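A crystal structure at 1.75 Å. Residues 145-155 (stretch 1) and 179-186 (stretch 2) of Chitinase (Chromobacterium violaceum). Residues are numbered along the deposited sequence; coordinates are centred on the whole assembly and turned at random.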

ATOM      1  N   ALA A 145      13.577 -15.140   0.103  1.00 11.14           N
ATOM      2  CA  ALA A 145      12.127 -15.329   0.135  1.00 11.09           C
ATOM      3  C   ALA A 145      11.679 -15.548   1.572  1.00 10.92           C
ATOM      4  O   ALA A 145      12.413 -16.123   2.372  1.00 11.28           O
ATOM      5  CB  ALA A 145      11.702 -16.510  -0.740  1.00 14.06           C
ATOM      6  N   GLU A 146      10.472 -15.098   1.898  1.00  9.25           N
ATOM      7  CA  GLU A 146       9.997 -15.145   3.276  1.00  7.64           C
ATOM      8  C   GLU A 146       9.502 -16.541   3.675  1.00 12.76           C
ATOM      9  O   GLU A 146       8.838 -17.230   2.902  1.00 11.72           O
ATOM     10  CB  GLU A 146       8.885 -14.105   3.488  1.00 10.15           C
ATOM     11  CG  GLU A 146       8.595 -13.836   4.954  1.00  8.76           C
ATOM     12  CD  GLU A 146       7.753 -12.587   5.198  1.00 11.70           C
ATOM     13  OE1 GLU A 146       7.157 -12.498   6.296  1.00 11.03           O
ATOM     14  OE2 GLU A 146       7.682 -11.705   4.313  1.00 12.00           O
ATOM     15  N   GLN A 147       9.861 -16.968   4.880  1.00  8.90           N
ATOM     16  CA  GLN A 147       9.275 -18.171   5.454  1.00  9.73           C
ATOM     17  C   GLN A 147       7.858 -17.837   5.890  1.00 13.61           C
ATOM     18  O   GLN A 147       7.671 -17.101   6.863  1.00 12.42           O
ATOM     19  CB  GLN A 147      10.096 -18.666   6.643  1.00 11.12           C
ATOM     20  CG  GLN A 147      11.557 -18.953   6.321  1.00 10.47           C
ATOM     21  CD  GLN A 147      12.310 -19.433   7.548  1.00 16.37           C
ATOM     22  OE1 GLN A 147      11.834 -20.304   8.278  1.00 17.54           O
ATOM     23  NE2 GLN A 147      13.474 -18.849   7.798  1.00 16.01           N
ATOM     24  N   LEU A 148       6.864 -18.356   5.174  1.00 10.12           N
ATOM     25  CA  LEU A 148       5.476 -17.958   5.420  1.00  7.75           C
ATOM     26  C   LEU A 148       4.680 -18.990   6.217  1.00  8.00           C
ATOM     27  O   LEU A 148       4.862 -20.198   6.062  1.00 12.56           O
ATOM     28  CB  LEU A 148       4.758 -17.670   4.093  1.00  8.49           C
ATOM     29  CG  LEU A 148       5.205 -16.450   3.285  1.00  8.57           C
ATOM     30  CD1 LEU A 148       4.374 -16.337   2.010  1.00  9.51           C
ATOM     31  CD2 LEU A 148       5.105 -15.126   4.089  1.00  7.88           C
ATOM     32  N   ALA A 149       3.799 -18.485   7.075  1.00  7.79           N
ATOM     33  CA  ALA A 149       2.960 -19.314   7.923  1.00 11.30           C
ATOM     34  C   ALA A 149       1.990 -20.185   7.125  1.00 10.96           C
ATOM     35  O   ALA A 149       1.655 -19.885   5.979  1.00  9.61           O
ATOM     36  CB  ALA A 149       2.183 -18.429   8.900  1.00 12.51           C
ATOM     37  N   ASN A 150       1.559 -21.274   7.758  1.00  8.69           N
ATOM     38  CA  ASN A 150       0.437 -22.075   7.282  1.00 12.97           C
ATOM     39  C   ASN A 150       0.617 -22.644   5.867  1.00 11.64           C
ATOM     40  O   ASN A 150      -0.356 -22.967   5.182  1.00 11.88           O
ATOM     41  CB  ASN A 150      -0.844 -21.232   7.381  1.00 13.15           C
ATOM     42  CG  ASN A 150      -1.234 -20.939   8.828  1.00 13.26           C
ATOM     43  OD1 ASN A 150      -1.261 -21.846   9.653  1.00 11.69           O
ATOM     44  ND2 ASN A 150      -1.510 -19.670   9.143  1.00  9.47           N
ATOM     45  N   GLY A 151       1.866 -22.810   5.448  1.00  9.70           N
ATOM     46  CA  GLY A 151       2.150 -23.439   4.168  1.00 10.22           C
ATOM     47  C   GLY A 151       1.731 -22.635   2.951  1.00 11.31           C
ATOM     48  O   GLY A 151       1.560 -23.195   1.870  1.00 11.61           O
ATOM     49  N   SER A 152       1.571 -21.325   3.113  1.00 10.05           N
ATOM     50  CA  SER A 152       1.120 -20.495   2.006  1.00  8.69           C
ATOM     51  C   SER A 152       2.265 -20.082   1.077  1.00 10.59           C
ATOM     52  O   SER A 152       3.377 -19.820   1.523  1.00 11.22           O
ATOM     53  CB  SER A 152       0.410 -19.243   2.529  1.00  9.71           C
ATOM     54  OG  SER A 152      -0.120 -18.496   1.430  1.00  8.62           O
ATOM     55  N   ARG A 153       1.972 -20.049  -0.218  1.00  8.78           N
ATOM     56  CA  ARG A 153       2.874 -19.544  -1.252  1.00  8.75           C
ATOM     57  C   ARG A 153       2.902 -18.012  -1.307  1.00  9.56           C
ATOM     58  O   ARG A 153       3.846 -17.413  -1.823  1.00  9.36           O
ATOM     59  CB  ARG A 153       2.438 -20.119  -2.608  1.00  9.20           C
ATOM     60  CG  ARG A 153       3.199 -19.629  -3.847  1.00  9.28           C
ATOM     61  CD  ARG A 153       2.786 -20.426  -5.094  1.00 11.07           C
ATOM     62  NE  ARG A 153       1.345 -20.370  -5.368  1.00 10.92           N
ATOM     63  CZ  ARG A 153       0.468 -21.309  -5.024  1.00 13.89           C
ATOM     64  NH1 ARG A 153       0.871 -22.398  -4.385  1.00 12.56           N
ATOM     65  NH2 ARG A 153      -0.820 -21.160  -5.321  1.00 10.43           N
ATOM     66  N   ARG A 154       1.847 -17.389  -0.790  1.00  8.02           N
ATOM     67  CA  ARG A 154       1.681 -15.937  -0.861  1.00  8.51           C
ATOM     68  C   ARG A 154       1.425 -15.347   0.509  1.00  9.54           C
ATOM     69  O   ARG A 154       0.803 -15.992   1.350  1.00  7.71           O
ATOM     70  CB  ARG A 154       0.500 -15.562  -1.767  1.00  7.76           C
ATOM     71  CG  ARG A 154       0.551 -16.167  -3.152  1.00  8.17           C
ATOM     72  CD  ARG A 154       1.597 -15.502  -4.046  1.00  9.06           C
ATOM     73  NE  ARG A 154       1.781 -16.310  -5.253  1.00  8.61           N
ATOM     74  CZ  ARG A 154       2.930 -16.434  -5.904  1.00  8.76           C
ATOM     75  NH1 ARG A 154       4.009 -15.751  -5.498  1.00 10.17           N
ATOM     76  NH2 ARG A 154       2.995 -17.237  -6.957  1.00  9.26           N
ATOM     77  N   ARG A 155       1.853 -14.107   0.727  1.00  7.94           N
ATOM     78  CA  ARG A 155       1.429 -13.420   1.936  1.00  6.75           C
ATOM     79  C   ARG A 155      -0.083 -13.231   1.888  1.00  7.24           C
ATOM     80  O   ARG A 155      -0.655 -13.003   0.826  1.00  6.90           O
ATOM     81  CB  ARG A 155       2.122 -12.074   2.088  1.00  6.91           C
ATOM     82  CG  ARG A 155       3.630 -12.175   2.183  1.00  7.03           C
ATOM     83  CD  ARG A 155       4.238 -10.860   2.646  1.00  6.95           C
ATOM     84  NE  ARG A 155       5.691 -10.910   2.552  1.00  6.80           N
ATOM     85  CZ  ARG A 155       6.360 -10.607   1.449  1.00  8.90           C
ATOM     86  NH1 ARG A 155       5.691 -10.218   0.367  1.00  6.54           N
ATOM     87  NH2 ARG A 155       7.692 -10.685   1.432  1.00  6.68           N
ATOM     88  N   PRO A 179      -9.077 -15.552  11.509  1.00 13.03           N
ATOM     89  CA  PRO A 179      -8.737 -16.870  10.956  1.00 12.80           C
ATOM     90  C   PRO A 179      -7.226 -17.118  10.961  1.00 11.67           C
ATOM     91  O   PRO A 179      -6.573 -17.093   9.917  1.00 10.38           O
ATOM     92  CB  PRO A 179      -9.279 -16.799   9.525  1.00 12.43           C
ATOM     93  CG  PRO A 179      -9.176 -15.343   9.173  1.00 11.87           C
ATOM     94  CD  PRO A 179      -9.516 -14.611  10.457  1.00 12.88           C
ATOM     95  N   TRP A 180      -6.679 -17.353  12.147  1.00 10.63           N
ATOM     96  CA  TRP A 180      -5.242 -17.513  12.317  1.00 10.00           C
ATOM     97  C   TRP A 180      -4.616 -18.591  11.430  1.00 11.82           C
ATOM     98  O   TRP A 180      -3.468 -18.454  11.004  1.00 13.81           O
ATOM     99  CB  TRP A 180      -4.936 -17.826  13.781  1.00  9.26           C
ATOM    100  CG  TRP A 180      -5.099 -16.644  14.690  1.00 10.57           C
ATOM    101  CD1 TRP A 180      -6.244 -16.234  15.313  1.00 12.09           C
ATOM    102  CD2 TRP A 180      -4.075 -15.723  15.082  1.00  9.98           C
ATOM    103  NE1 TRP A 180      -5.992 -15.116  16.074  1.00 10.90           N
ATOM    104  CE2 TRP A 180      -4.672 -14.778  15.942  1.00 10.26           C
ATOM    105  CE3 TRP A 180      -2.715 -15.607  14.790  1.00 10.35           C
ATOM    106  CZ2 TRP A 180      -3.952 -13.723  16.509  1.00 11.20           C
ATOM    107  CZ3 TRP A 180      -1.998 -14.565  15.368  1.00 12.33           C
ATOM    108  CH2 TRP A 180      -2.623 -13.636  16.213  1.00 11.30           C
ATOM    109  N   SER A 181      -5.367 -19.655  11.148  1.00 10.19           N
ATOM    110  CA  SER A 181      -4.818 -20.773  10.383  1.00  9.31           C
ATOM    111  C   SER A 181      -4.793 -20.503   8.874  1.00 12.24           C
ATOM    112  O   SER A 181      -4.352 -21.350   8.102  1.00 10.63           O
ATOM    113  CB  SER A 181      -5.615 -22.058  10.648  1.00 13.52           C
ATOM    114  OG  SER A 181      -6.910 -21.969  10.087  1.00 15.47           O
ATOM    115  N   LYS A 182      -5.273 -19.330   8.462  1.00  9.56           N
ATOM    116  CA  LYS A 182      -5.396 -19.031   7.040  1.00  9.69           C
ATOM    117  C   LYS A 182      -4.691 -17.736   6.639  1.00 11.36           C
ATOM    118  O   LYS A 182      -4.821 -17.289   5.502  1.00 12.58           O
ATOM    119  CB  LYS A 182      -6.875 -18.957   6.647  1.00 12.96           C
ATOM    120  CG  LYS A 182      -7.669 -20.204   7.049  1.00 17.57           C
ATOM    121  CD  LYS A 182      -9.092 -20.163   6.519  1.00 22.58           C
ATOM    122  CE  LYS A 182      -9.902 -21.358   7.007  1.00 28.31           C
ATOM    123  NZ  LYS A 182      -9.218 -22.652   6.736  1.00 34.90           N
ATOM    124  N   LEU A 183      -3.945 -17.147   7.570  1.00 10.68           N
ATOM    125  CA  LEU A 183      -3.222 -15.892   7.331  1.00 12.35           C
ATOM    126  C   LEU A 183      -1.708 -16.050   7.466  1.00  8.68           C
ATOM    127  O   LEU A 183      -1.218 -17.043   8.011  1.00  8.21           O
ATOM    128  CB  LEU A 183      -3.678 -14.807   8.323  1.00 17.85           C
ATOM    129  CG  LEU A 183      -5.133 -14.367   8.396  1.00 19.34           C
ATOM    130  CD1 LEU A 183      -5.293 -13.323   9.464  1.00 16.20           C
ATOM    131  CD2 LEU A 183      -5.576 -13.808   7.060  1.00 24.99           C
ATOM    132  N   THR A 184      -0.958 -15.065   6.984  1.00  8.68           N
ATOM    133  CA  THR A 184       0.481 -15.057   7.238  1.00  8.18           C
ATOM    134  C   THR A 184       0.908 -13.872   8.113  1.00  7.41           C
ATOM    135  O   THR A 184       1.882 -13.973   8.870  1.00  8.32           O
ATOM    136  CB  THR A 184       1.297 -15.031   5.926  1.00  9.20           C
ATOM    137  OG1 THR A 184       1.020 -13.824   5.200  1.00  8.55           O
ATOM    138  CG2 THR A 184       0.965 -16.250   5.059  1.00  9.88           C
ATOM    139  N   HIS A 185       0.184 -12.757   7.994  1.00  6.42           N
ATOM    140  CA  HIS A 185       0.478 -11.527   8.731  1.00  6.26           C
ATOM    141  C   HIS A 185      -0.809 -10.848   9.192  1.00  8.50           C
ATOM    142  O   HIS A 185      -1.815 -10.857   8.484  1.00  8.26           O
ATOM    143  CB  HIS A 185       1.259 -10.519   7.877  1.00  8.37           C
ATOM    144  CG  HIS A 185       2.580 -11.015   7.376  1.00  8.94           C
ATOM    145  ND1 HIS A 185       2.693 -11.952   6.372  1.00 10.42           N
ATOM    146  CD2 HIS A 185       3.847 -10.670   7.711  1.00  8.95           C
ATOM    147  CE1 HIS A 185       3.972 -12.186   6.130  1.00  9.64           C
ATOM    148  NE2 HIS A 185       4.692 -11.417   6.924  1.00  8.23           N
ATOM    149  N   ILE A 186      -0.757 -10.242  10.371  1.00  7.93           N
ATOM    150  CA  ILE A 186      -1.854  -9.414  10.871  1.00  7.13           C
ATOM    151  C   ILE A 186      -1.326  -8.035  11.218  1.00  7.18           C
ATOM    152  O   ILE A 186      -0.361  -7.907  11.971  1.00  8.81           O
ATOM    153  CB  ILE A 186      -2.499 -10.014  12.120  1.00  6.87           C
ATOM    154  CG1 ILE A 186      -3.059 -11.409  11.825  1.00  6.58           C
ATOM    155  CG2 ILE A 186      -3.574  -9.064  12.683  1.00  9.51           C
ATOM    156  CD1 ILE A 186      -3.283 -12.238  13.100  1.00  9.16           C
TER
HETATM  157  O   HOH W   1       4.073 -15.558   7.838  1.00 11.63           O

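The two stretches of this chitinase bury 382 Å² between them, counting both sides. Stretch 1 has no regular secondary structure, and no backbone hydrogen bond links the two segments directly. They are held by side chains reaching across, by a packed methyl group and by one bridging water. The backbones lie nearest at A149 and T184, whose CA atoms are 5.0 Å apart.

Direct hydrogen bonds form at two sites. At the first, N150 points its CB toward stretch 2 and, with chi1 at -67° (m), carries its carboxamide into the turn of residues 180-183. Its ND2 donates to W180 O at 3.0 Å and to L183 O at 2.9 Å, so that one amide nitrogen spends both protons on backbone carbonyls three positions apart in sequence. Asparagine suits this place because its short side chain ends in a two-proton donor. S181 O also lies close, 3.2 Å from N150 CG, but its 3.5 Å separation from N150 ND2 comes with a poor angle and is not a hydrogen bond. The turn itself is braced by K182 N donating to P179 O at 3.0 Å. In stretch 1, N150 has a positive phi of 59° and G151 follows at 68°, a value that favours glycine; S152 N then donates to A149 O at 3.2 Å.

The second site is a buried polar chain. H185 NE2 donates to E146 OE1 at 2.8 Å, with the carboxylate oxygen at the edge of the imidazole and near its plane. The other carboxylate oxygen, E146 OE2, accepts from R155 NE at 2.8 Å and from R155 NH2 at 3.1 Å in a salt bridge within stretch 1. The extended E146 side chain (chi1 and chi2 both t) thus links the imidazole to the guanidinium and offsets the charge of the buried arginine. At the other ring nitrogen, H185 ND1 and T184 OG1 share a hydrogen bond of 2.8 Å, so both ring nitrogens are engaged.

Nonpolar packing fills the space between these sites. T184 loses 92 Å² to the other stretch, the largest share of any residue here. Its CG2 lies 4.2 Å from L148 CB, 4.0 Å from S152 CB, 3.8 Å from A149 O and 3.7 Å from R154 O, while its OG1 comes within 3.3 Å of R155 CA. Threonine therefore offers a methyl to the pocket and a hydroxyl to the histidine. L148 CD2 packs 3.8 Å from H185 CE1 at the ring edge, and R155 CD approaches the same CE1 at 3.7 Å. The small methyl of A149 sits 3.8 Å from L183 O, in keeping with the close approach of the backbones.

Water 1 completes the contact, accepting from A149 N at 3.0 Å and lying 2.9 Å from T184 O, to which it can donate; it thereby joins the two backbones near their closest point.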